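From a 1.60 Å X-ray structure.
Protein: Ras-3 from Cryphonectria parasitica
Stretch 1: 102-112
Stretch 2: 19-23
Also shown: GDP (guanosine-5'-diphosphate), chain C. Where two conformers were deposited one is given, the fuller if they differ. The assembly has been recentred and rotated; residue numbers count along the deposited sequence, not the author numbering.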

# COMPACT_ATOMS: atom_id res chain seq x y z
N GLU A 102 4.27 -14.26 -0.27
CA GLU A 102 5.63 -14.48 -0.74
C GLU A 102 5.99 -13.46 -1.82
O GLU A 102 7.08 -12.91 -1.82
CB GLU A 102 5.79 -15.91 -1.27
CG GLU A 102 5.62 -16.94 -0.20
CD GLU A 102 5.40 -18.34 -0.74
OE1 GLU A 102 5.39 -19.28 0.08
OE2 GLU A 102 5.22 -18.47 -1.97
N ALA A 103 5.06 -13.19 -2.74
CA ALA A 103 5.32 -12.15 -3.74
C ALA A 103 5.51 -10.78 -3.12
O ALA A 103 6.37 -10.01 -3.54
CB ALA A 103 4.20 -12.10 -4.76
N ALA A 104 4.71 -10.46 -2.11
CA ALA A 104 4.86 -9.17 -1.46
C ALA A 104 6.28 -8.96 -0.91
O ALA A 104 6.85 -7.88 -1.03
CB ALA A 104 3.84 -9.02 -0.36
N GLU A 105 6.84 -10.00 -0.30
CA GLU A 105 8.21 -9.95 0.20
C GLU A 105 9.20 -9.69 -0.94
O GLU A 105 10.08 -8.83 -0.83
CB GLU A 105 8.55 -11.26 0.90
CG GLU A 105 9.93 -11.32 1.51
CD GLU A 105 10.18 -12.60 2.27
OE1 GLU A 105 9.34 -13.53 2.20
OE2 GLU A 105 11.23 -12.69 2.95
N ARG A 106 9.04 -10.41 -2.05
CA ARG A 106 9.83 -10.15 -3.25
C ARG A 106 9.68 -8.72 -3.78
O ARG A 106 10.65 -8.09 -4.20
CB ARG A 106 9.49 -11.16 -4.35
CG ARG A 106 9.79 -12.61 -3.97
CD ARG A 106 9.76 -13.50 -5.20
NE ARG A 106 8.43 -13.59 -5.78
CZ ARG A 106 7.55 -14.55 -5.50
NH1 ARG A 106 7.88 -15.52 -4.65
NH2 ARG A 106 6.36 -14.55 -6.08
N LEU A 107 8.45 -8.21 -3.76
CA LEU A 107 8.16 -6.86 -4.23
C LEU A 107 8.82 -5.81 -3.35
O LEU A 107 9.33 -4.81 -3.85
CB LEU A 107 6.64 -6.62 -4.28
CG LEU A 107 5.96 -7.42 -5.36
CD1 LEU A 107 4.45 -7.48 -5.14
CD2 LEU A 107 6.30 -6.78 -6.71
N PHE A 108 8.83 -6.03 -2.05
CA PHE A 108 9.56 -5.13 -1.17
C PHE A 108 11.03 -5.01 -1.60
O PHE A 108 11.57 -3.91 -1.67
CB PHE A 108 9.47 -5.60 0.29
CG PHE A 108 10.30 -4.77 1.23
CD1 PHE A 108 9.77 -3.64 1.82
CD2 PHE A 108 11.61 -5.11 1.49
CE1 PHE A 108 10.53 -2.86 2.67
CE2 PHE A 108 12.38 -4.35 2.35
CZ PHE A 108 11.83 -3.21 2.93
N GLU A 109 11.67 -6.13 -1.89
CA GLU A 109 13.07 -6.08 -2.32
C GLU A 109 13.24 -5.32 -3.63
O GLU A 109 14.19 -4.57 -3.77
CB GLU A 109 13.70 -7.48 -2.42
CG GLU A 109 15.12 -7.56 -1.87
CD GLU A 109 16.16 -7.37 -2.94
OE1 GLU A 109 17.37 -7.45 -2.62
OE2 GLU A 109 15.78 -7.15 -4.11
N GLU A 110 12.32 -5.51 -4.58
CA GLU A 110 12.32 -4.72 -5.81
C GLU A 110 12.27 -3.24 -5.49
O GLU A 110 13.00 -2.43 -6.07
CB GLU A 110 11.15 -5.08 -6.73
CG GLU A 110 11.28 -6.37 -7.53
CD GLU A 110 10.18 -6.50 -8.57
OE1 GLU A 110 9.53 -5.48 -8.87
OE2 GLU A 110 9.95 -7.62 -9.09
N VAL A 111 11.38 -2.85 -4.58
CA VAL A 111 11.26 -1.43 -4.24
C VAL A 111 12.56 -0.85 -3.69
O VAL A 111 13.07 0.16 -4.18
CB VAL A 111 10.08 -1.17 -3.27
CG1 VAL A 111 10.17 0.24 -2.68
CG2 VAL A 111 8.76 -1.37 -4.00
N ILE A 112 13.12 -1.51 -2.67
CA ILE A 112 14.37 -1.07 -2.07
C ILE A 112 15.52 -0.98 -3.08
O ILE A 112 16.22 0.03 -3.14
CB ILE A 112 14.78 -1.97 -0.90
CG1 ILE A 112 13.88 -1.68 0.31
CG2 ILE A 112 16.24 -1.74 -0.53
CD1 ILE A 112 14.05 -0.30 0.85
PB GDP C . -6.61 -6.53 -7.20
O1B GDP C . -6.89 -5.11 -7.64
O2B GDP C . -5.40 -6.54 -6.27
O3B GDP C . -6.36 -7.42 -8.40
O3A GDP C . -7.89 -7.07 -6.38
PA GDP C . -9.43 -6.53 -6.47
O1A GDP C . -9.61 -5.21 -5.75
O2A GDP C . -9.94 -6.45 -7.89
O5' GDP C . -10.22 -7.64 -5.64
C5' GDP C . -10.16 -9.00 -6.09
C4' GDP C . -11.30 -9.75 -5.42
O4' GDP C . -11.07 -9.69 -4.02
C3' GDP C . -12.65 -9.12 -5.66
O3' GDP C . -13.65 -10.15 -5.81
C2' GDP C . -12.92 -8.36 -4.38
O2' GDP C . -14.31 -8.25 -4.10
C1' GDP C . -12.22 -9.22 -3.35
N9 GDP C . -11.73 -8.47 -2.18
C8 GDP C . -10.87 -7.43 -2.18
N7 GDP C . -10.64 -7.01 -0.92
C5 GDP C . -11.35 -7.79 -0.09
C6 GDP C . -11.56 -7.90 1.36
O6 GDP C . -10.99 -7.12 2.14
N1 GDP C . -12.38 -8.86 1.81
C2 GDP C . -13.01 -9.72 1.00
N2 GDP C . -13.82 -10.65 1.56
N3 GDP C . -12.87 -9.68 -0.35
C4 GDP C . -12.07 -8.75 -0.93
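Stretch 2 (19-23) MLGEG

A strand running into a nucleotide-binding loop can rest on a neighbouring helix mainly by van der Waals packing, without a hydrogen bond between them; this pair from Ras-3 is a compact example. Residues 102-112 lie within one continuous helix, its N(i+4) to O(i) hydrogen bonds running from R106 N to E102 O (3.2 Å) through I112 N to F108 O (3.0 Å). With much of its backbone engaged in this way, the helix offers side chains to its partner, and no hydrogen bond crosses the contact. M19 and L20 are extended; by E22 the chain is a loop. As it advances from L20 to E22 it travels back down the helix, meeting V111, then L107, then A103.

The apolar contacts follow that order. V111 CG2 lies 3.4 Å from L20 CD1, L107 CD1 reaches G21 CA at 3.6 Å, and A103 CB touches E22 CG at 3.5 Å, the aliphatic part of an acidic side chain. G21 has phi/psi of 143/157, where a CB would jam against the preceding carbonyl oxygen; that alone calls for glycine, since a CB would point away from the helix.

Charge contributes only at the margin: R106 NH2 and E22 OE2 stand 4.4 Å apart, beyond a salt bridge. Beyond its last contact with these helix residues, the chain reaches the nucleotide: G23 C lies 3.7 Å from GDP O3B.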

# COMPACT_ATOMS: atom_id res chain seq x y z
N MET A 19 0.40 1.45 -5.35
CA MET A 19 -0.04 0.11 -4.94
C MET A 19 0.77 -0.96 -5.65
O MET A 19 0.95 -0.89 -6.86
CB MET A 19 -1.51 -0.10 -5.30
CG MET A 19 -2.39 1.03 -4.84
SD MET A 19 -2.45 1.14 -3.05
CE MET A 19 -3.32 -0.37 -2.64
N LEU A 20 1.26 -1.92 -4.90
CA LEU A 20 1.90 -3.12 -5.49
C LEU A 20 1.31 -4.37 -4.86
O LEU A 20 0.73 -4.32 -3.77
CB LEU A 20 3.41 -3.09 -5.28
CG LEU A 20 4.18 -1.90 -5.86
CD1 LEU A 20 5.62 -1.83 -5.31
CD2 LEU A 20 4.16 -1.96 -7.38
N GLY A 21 1.46 -5.50 -5.55
CA GLY A 21 0.91 -6.77 -5.12
C GLY A 21 0.41 -7.61 -6.29
O GLY A 21 0.09 -7.08 -7.35
N GLU A 22 0.33 -8.92 -6.09
CA GLU A 22 -0.19 -9.79 -7.15
C GLU A 22 -1.65 -9.49 -7.44
O GLU A 22 -2.33 -8.84 -6.66
CB GLU A 22 -0.06 -11.26 -6.75
CG GLU A 22 1.34 -11.81 -6.81
CD GLU A 22 1.36 -13.32 -6.70
OE1 GLU A 22 0.51 -13.88 -5.96
OE2 GLU A 22 2.21 -13.95 -7.36
N GLY A 23 -2.13 -10.00 -8.58
CA GLY A 23 -3.53 -9.85 -8.91
C GLY A 23 -4.45 -10.50 -7.90
O GLY A 23 -4.15 -11.58 -7.39